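Local structure of DR2417 (Deinococcus radiodurans, 4XWW) at residues Ile252-Asp257 with His285-Pro289; Pro396-Pro401 with Pro423-Ala429; Glu477-Leu482 with Glu493-Phe499. The protein degrades RNA as a dimeric, two-metal 5'-3' exonuclease of the RNase J family and probably takes part in rRNA maturation and mRNA decay. All coordinates share one frame; numbering follows the deposited sequence.

Contact 1. Residues Ile252-Asp257 with His285-Pro289; sequences IQNILD and HMNPP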
loop_
_atom_site.group_PDB
_atom_site.type_symbol
_atom_site.label_atom_id
_atom_site.label_comp_id
_atom_site.label_asym_id
_atom_site.label_seq_id
_atom_site.Cartn_x
_atom_site.Cartn_y
_atom_site.Cartn_z
ATOM N N ILE A 252 0.039 -23.589 -12.558
ATOM C CA ILE A 252 -1.122 -23.820 -13.403
ATOM C C ILE A 252 -1.156 -25.263 -13.911
ATOM O O ILE A 252 -2.207 -25.894 -13.911
ATOM C CB ILE A 252 -1.161 -22.834 -14.574
ATOM C CG1 ILE A 252 -1.337 -21.414 -14.019
ATOM C CG2 ILE A 252 -2.315 -23.171 -15.492
ATOM C CD1 ILE A 252 -1.140 -20.292 -15.038
ATOM N N GLN A 253 -0.017 -25.803 -14.328
ATOM C CA GLN A 253 -0.016 -27.191 -14.799
ATOM C C GLN A 253 -0.470 -28.132 -13.683
ATOM O O GLN A 253 -1.289 -29.028 -13.899
ATOM C CB GLN A 253 1.365 -27.624 -15.292
ATOM C CG GLN A 253 1.412 -29.104 -15.691
ATOM C CD GLN A 253 0.639 -29.396 -16.971
ATOM O OE1 GLN A 253 0.671 -28.615 -17.923
ATOM N NE2 GLN A 253 -0.031 -30.548 -17.013
ATOM N N ASN A 254 0.052 -27.918 -12.485
ATOM C CA ASN A 254 -0.352 -28.763 -11.361
ATOM C C ASN A 254 -1.849 -28.629 -11.069
ATOM O O ASN A 254 -2.502 -29.604 -10.708
ATOM C CB ASN A 254 0.490 -28.434 -10.124
ATOM C CG ASN A 254 1.949 -28.856 -10.280
ATOM O OD1 ASN A 254 2.270 -29.778 -11.041
ATOM N ND2 ASN A 254 2.832 -28.204 -9.534
ATOM N N ILE A 255 -2.404 -27.440 -11.283
ATOM C CA ILE A 255 -3.843 -27.249 -11.128
ATOM C C ILE A 255 -4.614 -27.997 -12.231
ATOM O O ILE A 255 -5.662 -28.590 -11.973
ATOM C CB ILE A 255 -4.201 -25.746 -11.129
ATOM C CG1 ILE A 255 -3.632 -25.090 -9.862
ATOM C CG2 ILE A 255 -5.717 -25.535 -11.316
ATOM C CD1 ILE A 255 -3.493 -23.586 -9.995
ATOM N N LEU A 256 -4.093 -27.980 -13.453
ATOM C CA LEU A 256 -4.737 -28.730 -14.537
ATOM C C LEU A 256 -4.814 -30.209 -14.183
ATOM O O LEU A 256 -5.846 -30.857 -14.368
ATOM C CB LEU A 256 -3.992 -28.553 -15.860
ATOM C CG LEU A 256 -3.832 -27.110 -16.337
ATOM C CD1 LEU A 256 -3.185 -27.088 -17.742
ATOM C CD2 LEU A 256 -5.153 -26.357 -16.330
ATOM N N ASP A 257 -3.719 -30.730 -13.643
ATOM C CA ASP A 257 -3.674 -32.150 -13.339
ATOM C C ASP A 257 -4.577 -32.507 -12.160
ATOM O O ASP A 257 -5.293 -33.503 -12.215
ATOM C CB ASP A 257 -2.236 -32.592 -13.087
ATOM C CG ASP A 257 -1.404 -32.625 -14.373
ATOM O OD1 ASP A 257 -1.943 -33.005 -15.436
ATOM O OD2 ASP A 257 -0.224 -32.238 -14.327
ATOM N N HIS A 285 5.978 -26.890 -21.964
ATOM C CA HIS A 285 5.935 -26.791 -20.509
ATOM C C HIS A 285 4.542 -26.976 -19.936
ATOM O O HIS A 285 4.391 -27.233 -18.751
ATOM C CB HIS A 285 6.502 -25.443 -20.050
ATOM C CG HIS A 285 7.926 -25.249 -20.447
ATOM N ND1 HIS A 285 8.961 -25.941 -19.864
ATOM C CD2 HIS A 285 8.492 -24.447 -21.388
ATOM C CE1 HIS A 285 10.106 -25.587 -20.427
ATOM N NE2 HIS A 285 9.844 -24.675 -21.350
ATOM N N MET A 286 3.533 -26.844 -20.786
ATOM C CA MET A 286 2.151 -27.010 -20.346
ATOM C C MET A 286 1.451 -28.035 -21.215
ATOM O O MET A 286 1.466 -27.928 -22.439
ATOM C CB MET A 286 1.396 -25.687 -20.387
ATOM C CG MET A 286 0.025 -25.742 -19.702
ATOM S SD MET A 286 -0.886 -24.191 -19.841
ATOM C CE MET A 286 -0.000 -23.187 -18.625
ATOM N N ASN A 287 0.827 -29.014 -20.567
ATOM C CA ASN A 287 0.163 -30.108 -21.252
ATOM C C ASN A 287 -1.166 -30.429 -20.573
ATOM O O ASN A 287 -1.221 -31.218 -19.639
ATOM C CB ASN A 287 1.070 -31.341 -21.280
ATOM C CG ASN A 287 2.403 -31.067 -21.954
ATOM O OD1 ASN A 287 2.500 -31.097 -23.181
ATOM N ND2 ASN A 287 3.437 -30.793 -21.157
ATOM N N PRO A 288 -2.240 -29.788 -21.030
ATOM C CA PRO A 288 -3.551 -29.999 -20.412
ATOM C C PRO A 288 -4.012 -31.431 -20.653
ATOM O O PRO A 288 -4.020 -31.877 -21.796
ATOM C CB PRO A 288 -4.462 -28.991 -21.130
ATOM C CG PRO A 288 -3.533 -28.027 -21.803
ATOM C CD PRO A 288 -2.280 -28.781 -22.099
ATOM N N PRO A 289 -4.374 -32.143 -19.580
ATOM C CA PRO A 289 -4.784 -33.545 -19.690
ATOM C C PRO A 289 -6.136 -33.676 -20.394
ATOM O O PRO A 289 -6.441 -34.716 -20.977
ATOM C CB PRO A 289 -4.855 -34.011 -18.231
ATOM C CG PRO A 289 -4.965 -32.755 -17.417
ATOM C CD PRO A 289 -4.251 -31.697 -18.181
HETATM O O HOH W 1 -0.624 -33.795 -17.687
#

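Contact 2. Residues Pro396-Pro401 with Pro423-Ala429; sequences PKFFLP and PKRTLIA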
loop_
_atom_site.group_PDB
_atom_site.type_symbol
_atom_site.label_atom_id
_atom_site.label_comp_id
_atom_site.label_asym_id
_atom_site.label_seq_id
_atom_site.Cartn_x
_atom_site.Cartn_y
_atom_site.Cartn_z
ATOM N N PRO A 396 32.483 -17.898 -2.732
ATOM C CA PRO A 396 33.009 -16.864 -3.627
ATOM C C PRO A 396 34.006 -15.943 -2.934
ATOM O O PRO A 396 33.905 -15.683 -1.731
ATOM C CB PRO A 396 31.752 -16.090 -4.027
ATOM C CG PRO A 396 30.929 -16.142 -2.790
ATOM C CD PRO A 396 31.145 -17.534 -2.223
ATOM N N LYS A 397 34.958 -15.428 -3.691
ATOM C CA LYS A 397 35.878 -14.456 -3.128
ATOM C C LYS A 397 35.149 -13.137 -2.912
ATOM O O LYS A 397 35.307 -12.503 -1.872
ATOM C CB LYS A 397 37.094 -14.256 -4.027
ATOM C CG LYS A 397 38.149 -13.319 -3.435
ATOM C CD LYS A 397 39.488 -13.440 -4.199
ATOM C CE LYS A 397 40.595 -12.630 -3.502
ATOM N NZ LYS A 397 41.864 -12.567 -4.281
ATOM N N PHE A 398 34.332 -12.740 -3.884
ATOM C CA PHE A 398 33.643 -11.454 -3.807
ATOM C C PHE A 398 32.142 -11.643 -4.005
ATOM O O PHE A 398 31.721 -12.616 -4.626
ATOM C CB PHE A 398 34.231 -10.503 -4.841
ATOM C CG PHE A 398 35.698 -10.207 -4.611
ATOM C CD1 PHE A 398 36.116 -9.697 -3.397
ATOM C CD2 PHE A 398 36.647 -10.443 -5.601
ATOM C CE1 PHE A 398 37.461 -9.417 -3.171
ATOM C CE2 PHE A 398 38.000 -10.174 -5.384
ATOM C CZ PHE A 398 38.406 -9.656 -4.161
ATOM N N PHE A 399 31.326 -10.741 -3.466
ATOM C CA PHE A 399 29.893 -10.974 -3.466
ATOM C C PHE A 399 29.112 -9.687 -3.749
ATOM O O PHE A 399 29.348 -8.650 -3.113
ATOM C CB PHE A 399 29.504 -11.604 -2.119
ATOM C CG PHE A 399 28.029 -11.858 -1.936
ATOM C CD1 PHE A 399 27.244 -12.340 -2.971
ATOM C CD2 PHE A 399 27.451 -11.652 -0.697
ATOM C CE1 PHE A 399 25.881 -12.579 -2.769
ATOM C CE2 PHE A 399 26.106 -11.892 -0.482
ATOM C CZ PHE A 399 25.314 -12.349 -1.519
ATOM N N LEU A 400 28.195 -9.771 -4.721
ATOM C CA LEU A 400 27.280 -8.687 -5.070
ATOM C C LEU A 400 25.836 -9.121 -4.884
ATOM O O LEU A 400 25.233 -9.685 -5.794
ATOM C CB LEU A 400 27.455 -8.243 -6.526
ATOM C CG LEU A 400 28.546 -7.264 -6.937
ATOM C CD1 LEU A 400 28.432 -7.003 -8.439
ATOM C CD2 LEU A 400 28.404 -5.962 -6.168
ATOM N N PRO A 401 25.266 -8.849 -3.705
ATOM C CA PRO A 401 23.839 -9.147 -3.535
ATOM C C PRO A 401 23.012 -8.254 -4.459
ATOM O O PRO A 401 23.246 -7.041 -4.540
ATOM C CB PRO A 401 23.591 -8.849 -2.052
ATOM C CG PRO A 401 24.757 -7.974 -1.634
ATOM C CD PRO A 401 25.913 -8.440 -2.451
ATOM N N PRO A 423 32.569 -14.222 2.115
ATOM C CA PRO A 423 33.374 -13.636 1.040
ATOM C C PRO A 423 34.419 -12.699 1.602
ATOM O O PRO A 423 34.202 -12.116 2.666
ATOM C CB PRO A 423 32.357 -12.852 0.205
ATOM C CG PRO A 423 31.021 -13.369 0.617
ATOM C CD PRO A 423 31.158 -13.816 2.039
ATOM N N LYS A 424 35.536 -12.564 0.901
ATOM C CA LYS A 424 36.561 -11.609 1.293
ATOM C C LYS A 424 35.984 -10.205 1.420
ATOM O O LYS A 424 36.272 -9.485 2.384
ATOM C CB LYS A 424 37.699 -11.609 0.285
ATOM C CG LYS A 424 38.754 -10.567 0.609
ATOM C CD LYS A 424 40.052 -10.863 -0.087
ATOM C CE LYS A 424 41.125 -9.894 0.393
ATOM N NZ LYS A 424 42.414 -10.069 -0.316
ATOM N N ARG A 425 35.167 -9.817 0.442
ATOM C CA ARG A 425 34.496 -8.525 0.488
ATOM C C ARG A 425 33.136 -8.595 -0.201
ATOM O O ARG A 425 32.963 -9.284 -1.211
ATOM C CB ARG A 425 35.358 -7.426 -0.154
ATOM C CG ARG A 425 34.775 -6.020 0.037
ATOM C CD ARG A 425 35.809 -4.904 -0.141
ATOM N NE ARG A 425 36.716 -5.159 -1.253
ATOM C CZ ARG A 425 37.994 -5.499 -1.112
ATOM N NH1 ARG A 425 38.524 -5.615 0.099
ATOM N NH2 ARG A 425 38.747 -5.718 -2.182
ATOM N N THR A 426 32.175 -7.887 0.370
ATOM C CA THR A 426 30.838 -7.812 -0.206
ATOM C C THR A 426 30.521 -6.349 -0.458
ATOM O O THR A 426 30.753 -5.507 0.415
ATOM C CB THR A 426 29.783 -8.426 0.721
ATOM O OG1 THR A 426 30.104 -9.799 0.977
ATOM C CG2 THR A 426 28.392 -8.336 0.094
ATOM N N LEU A 427 30.013 -6.032 -1.648
ATOM C CA LEU A 427 29.607 -4.658 -1.936
ATOM C C LEU A 427 28.109 -4.556 -2.151
ATOM O O LEU A 427 27.482 -5.491 -2.650
ATOM C CB LEU A 427 30.317 -4.120 -3.165
ATOM C CG LEU A 427 31.822 -3.974 -3.026
ATOM C CD1 LEU A 427 32.411 -3.548 -4.357
ATOM C CD2 LEU A 427 32.166 -2.976 -1.913
ATOM N N ILE A 428 27.546 -3.414 -1.767
ATOM C CA ILE A 428 26.130 -3.139 -2.004
ATOM C C ILE A 428 26.061 -2.197 -3.208
ATOM O O ILE A 428 26.263 -0.987 -3.072
ATOM C CB ILE A 428 25.416 -2.502 -0.769
ATOM C CG1 ILE A 428 25.624 -3.322 0.517
ATOM C CG2 ILE A 428 23.932 -2.341 -1.063
ATOM C CD1 ILE A 428 25.037 -4.718 0.487
ATOM N N ALA A 429 25.825 -2.747 -4.397
ATOM C CA ALA A 429 25.871 -1.917 -5.593
ATOM C C ALA A 429 24.577 -1.127 -5.795
ATOM O O ALA A 429 23.488 -1.524 -5.339
ATOM C CB ALA A 429 26.195 -2.766 -6.840
HETATM O O HOH W 2 25.453 -5.543 -4.664
#

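Contact 3. Residues Glu477-Leu482 with Glu493-Phe499; sequences EGLLIL and EVVARGF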
loop_
_atom_site.group_PDB
_atom_site.type_symbol
_atom_site.label_atom_id
_atom_site.label_comp_id
_atom_site.label_asym_id
_atom_site.label_seq_id
_atom_site.Cartn_x
_atom_site.Cartn_y
_atom_site.Cartn_z
ATOM N N GLU A 477 -4.496 18.800 -4.003
ATOM C CA GLU A 477 -5.077 20.094 -3.677
ATOM C C GLU A 477 -6.087 20.580 -4.709
ATOM O O GLU A 477 -6.776 21.576 -4.480
ATOM C CB GLU A 477 -3.962 21.128 -3.510
ATOM C CG GLU A 477 -2.956 20.783 -2.417
ATOM C CD GLU A 477 -3.510 20.982 -1.015
ATOM O OE1 GLU A 477 -4.601 21.574 -0.885
ATOM O OE2 GLU A 477 -2.851 20.550 -0.044
ATOM N N GLY A 478 -6.186 19.876 -5.834
ATOM C CA GLY A 478 -7.045 20.321 -6.920
ATOM C C GLY A 478 -6.469 21.602 -7.497
ATOM O O GLY A 478 -5.342 21.969 -7.172
ATOM N N LEU A 479 -7.215 22.305 -8.342
ATOM C CA LEU A 479 -6.664 23.539 -8.890
ATOM C C LEU A 479 -7.641 24.704 -8.975
ATOM O O LEU A 479 -8.858 24.529 -9.057
ATOM C CB LEU A 479 -6.084 23.297 -10.283
ATOM C CG LEU A 479 -7.102 23.342 -11.418
ATOM C CD1 LEU A 479 -6.448 23.782 -12.688
ATOM C CD2 LEU A 479 -7.675 21.973 -11.583
ATOM N N LEU A 480 -7.062 25.900 -8.960
ATOM C CA LEU A 480 -7.781 27.142 -9.197
ATOM C C LEU A 480 -7.054 27.950 -10.258
ATOM O O LEU A 480 -5.920 28.383 -10.051
ATOM C CB LEU A 480 -7.912 27.952 -7.908
ATOM C CG LEU A 480 -9.212 27.685 -7.154
ATOM C CD1 LEU A 480 -9.290 28.493 -5.868
ATOM C CD2 LEU A 480 -10.359 28.028 -8.074
ATOM N N ILE A 481 -7.696 28.132 -11.405
ATOM C CA ILE A 481 -7.131 28.992 -12.428
ATOM C C ILE A 481 -7.788 30.373 -12.364
ATOM O O ILE A 481 -8.980 30.535 -12.637
ATOM C CB ILE A 481 -7.267 28.373 -13.842
ATOM C CG1 ILE A 481 -7.185 29.454 -14.923
ATOM C CG2 ILE A 481 -8.527 27.544 -13.963
ATOM C CD1 ILE A 481 -5.789 29.642 -15.465
ATOM N N LEU A 482 -6.995 31.361 -11.963
ATOM C CA LEU A 482 -7.462 32.733 -11.851
ATOM C C LEU A 482 -6.956 33.557 -13.015
ATOM O O LEU A 482 -5.756 33.755 -13.164
ATOM C CB LEU A 482 -6.985 33.371 -10.550
ATOM C CG LEU A 482 -6.910 32.526 -9.285
ATOM C CD1 LEU A 482 -5.680 32.943 -8.508
ATOM C CD2 LEU A 482 -8.155 32.729 -8.451
ATOM N N GLU A 493 -11.539 36.160 -13.051
ATOM C CA GLU A 493 -12.302 34.969 -13.391
ATOM C C GLU A 493 -11.737 33.723 -12.704
ATOM O O GLU A 493 -10.533 33.474 -12.733
ATOM C CB GLU A 493 -12.334 34.779 -14.904
ATOM C CG GLU A 493 -13.172 35.817 -15.628
ATOM C CD GLU A 493 -14.203 35.184 -16.534
ATOM O OE1 GLU A 493 -13.805 34.531 -17.522
ATOM O OE2 GLU A 493 -15.411 35.325 -16.251
ATOM N N VAL A 494 -12.625 32.946 -12.087
ATOM C CA VAL A 494 -12.226 31.780 -11.303
ATOM C C VAL A 494 -12.743 30.467 -11.886
ATOM O O VAL A 494 -13.943 30.298 -12.097
ATOM C CB VAL A 494 -12.721 31.901 -9.847
ATOM C CG1 VAL A 494 -12.597 30.570 -9.119
ATOM C CG2 VAL A 494 -11.961 32.993 -9.114
ATOM N N VAL A 495 -11.831 29.536 -12.148
ATOM C CA VAL A 495 -12.232 28.174 -12.486
ATOM C C VAL A 495 -11.539 27.169 -11.569
ATOM O O VAL A 495 -10.324 27.221 -11.374
ATOM C CB VAL A 495 -11.929 27.815 -13.947
ATOM C CG1 VAL A 495 -12.352 26.367 -14.229
ATOM C CG2 VAL A 495 -12.614 28.784 -14.891
ATOM N N ALA A 496 -12.335 26.264 -11.004
ATOM C CA ALA A 496 -11.843 25.245 -10.085
ATOM C C ALA A 496 -12.110 23.844 -10.620
ATOM O O ALA A 496 -13.186 23.574 -11.148
ATOM C CB ALA A 496 -12.496 25.414 -8.721
ATOM N N ARG A 497 -11.133 22.952 -10.487
ATOM C CA ARG A 497 -11.370 21.538 -10.763
ATOM C C ARG A 497 -10.783 20.688 -9.639
ATOM O O ARG A 497 -9.649 20.902 -9.220
ATOM C CB ARG A 497 -10.782 21.127 -12.114
ATOM C CG ARG A 497 -11.727 21.319 -13.271
ATOM C CD ARG A 497 -12.939 20.440 -13.085
ATOM N NE ARG A 497 -12.893 19.283 -13.968
ATOM C CZ ARG A 497 -13.735 19.085 -14.976
ATOM N NH1 ARG A 497 -14.698 19.965 -15.217
ATOM N NH2 ARG A 497 -13.618 18.005 -15.736
ATOM N N GLY A 498 -11.584 19.748 -9.142
ATOM C CA GLY A 498 -11.216 18.932 -7.995
ATOM C C GLY A 498 -10.832 19.727 -6.758
ATOM O O GLY A 498 -10.070 19.249 -5.921
ATOM N N PHE A 499 -11.353 20.944 -6.629
ATOM C CA PHE A 499 -11.036 21.768 -5.467
ATOM C C PHE A 499 -12.085 21.610 -4.371
ATOM O O PHE A 499 -11.775 21.194 -3.254
ATOM C CB PHE A 499 -10.920 23.244 -5.856
ATOM C CG PHE A 499 -10.755 24.161 -4.680
ATOM C CD1 PHE A 499 -9.705 23.987 -3.791
ATOM C CD2 PHE A 499 -11.655 25.191 -4.455
ATOM C CE1 PHE A 499 -9.554 24.825 -2.702
ATOM C CE2 PHE A 499 -11.509 26.032 -3.376
ATOM C CZ PHE A 499 -10.459 25.852 -2.496
#

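Contact 1. Residues Ile252-Asp257 with His285-Pro289
Q253, on the helix 249-261, grips the backbone of N287 with both ends of its side-chain amide. Q253 OE1 accepts a hydrogen bond from N287 N at 2.7 Å in a nearly straight line, and Q253 NE2 returns a bond of 3.0 Å to N287 O, so the carboxamide pairs with the N-H and C=O of a single residue much as a neighbouring strand would. The NE2 bond lies in the Q253 amide plane but reaches N287 O from well above its carbonyl plane. With CG anti to the backbone N (chi1 176°) and a bend at chi2 (71°), the chain of Q253 turns the O and N end of the amide toward the backbone of N287.

A second polar layer backs this clasp. The other N-H of Q253 NE2 goes to D257 OD2 (3.2 Å), one helical turn on, and meets the carboxylate from above its plane. D257 OD1 accepts a hydrogen bond from a water, which also donates, at longer range, to N287 O.

Apolar contacts fill in beside the amide. M286 sends CG to L256 CD1 at 4.0 Å, at about a right angle, and its CE to I252 CG2 at 3.9 Å; L256 CD1 also lies against the ring of P288. P289 rests its CD on L256 CB (3.9 Å). Behind them, I252 touches M273 of helix 271-282 and M268 of strand 265-269, while L256 reaches V266.

The contact therefore ties the loop after helix 271-282 to helix 249-261 inside the beta-CASP domain. Its chemistry fixes the rotation of the glutamine amide: the carbonyl end receives the peptide N-H, and both hydrogens of the nitrogen are spent on acceptors, one on the loop and one on the helix.

Contact 2. Residues Pro396-Pro401 with Pro423-Ala429
F399 and P423 meet where strand 398-402 pairs in parallel with strand 425-426, the outermost strand of the metallo-beta-lactamase sheet here; helix 406-417 links the two in a beta-alpha-beta crossover. F399 has the most surface buried. Its CG stands anti to the backbone N (chi1 178°), which lays the ring along T426, side by side, on the sheet face turned to the helix. F399 CB packs on P423 CG at 3.6 Å, and its CD2 lies 3.5 Å from T426 CG2. The CD of P401 sits over the centre of one face of the F399 ring, while H412 of the crossover helix meets that ring edge-to-face. The backbone of the same residue is hydrogen-bonded through both its N-H and its C=O: F399 N to R425 O, and L427 N to F399 O (3.1 Å).

P423 lies in the loop two residues ahead of strand 425-426. Besides touching F399, it brings its CA against P396 O at 3.5 Å in a C-H...O contact, and its ring touches A416 of the helix.

F398 occupies the other face with R425. The two side chains lie side by side, with R425 O at the ring edge. F398 CE1 lies over one face of the guanidinium, whose plane is turned 30° from the ring; R425 NE donates to F442 O, and F442 also stacks on F398. Alongside, the extended chains of K397 and K424 run together, and both form salt bridges with D440, which would offset their like charges; K397 NZ also donates to P439 O.

Where the strands part, one water bridges them: it donates to P401 O (2.7 Å) and to L427 O (2.9 Å) and accepts from A429 N.

Contact 3. Residues Glu477-Leu482 with Glu493-Phe499
L480 and A496 face each other in the antiparallel hairpin of strands 479-485 and 491-497, part of the three-stranded sheet of the RNase J C-terminal domain. L480 CD2 wedges between A496 CB (3.4 Å, tight) and V494 CG1 (3.5 Å), while its CD1 lies over one face of the F499 ring, toward the rim. On the opposite face, I481 CG2 presses on V495 CB. There, a chi1 of 84° sets L479 CG between its backbone N and carbonyl carbon, from where L479 CD2 reaches R497 CB at 3.3 Å.

Four backbone bonds hold this register. L479 N to R497 O and R497 N to L479 O make one hydrogen-bonded pair, and I481 with V495 makes the next. At the open end of the hairpin, away from its turn, G478, just past helix 465-477 and with positive phi, brings its CA to 3.4 Å from G498 O. Beside it, the buried E477 O, without a polar partner in the model, lies at the F499 ring edge, 3.9 Å from F499 CD1.

Further out, I510 of helix 504-523 covers L480, L482 and V494, and strand 552-556 pairs along the other side of strand 479-485. The L479 and R497 face turns to the second subunit: L479 packs on its counterpart there, and R497 NE forms a salt bridge with OD1 of D470 of that subunit.

In the fold
The three contacts follow one another along the chain without touching. Contacts 1 and 2, with centres 40 Å apart, belong to the beta-CASP and metallo-beta-lactamase parts whose meeting place holds the two zinc ions and the RNA. Contact 1 comes within about 8 Å of the bound nucleic acid (nearest atoms), and contact 2 within about 13 Å; the side chain of P401 is about 8 Å from that of the zinc ligand H403. Contact 3, in the C-terminal domain, lies 56 and 54 Å from contacts 1 and 2 (centres) and faces the second subunit; its nearest atom is about 23 Å from the RNA, and the side chain of E477 is about 4 Å from a bound manganese ion.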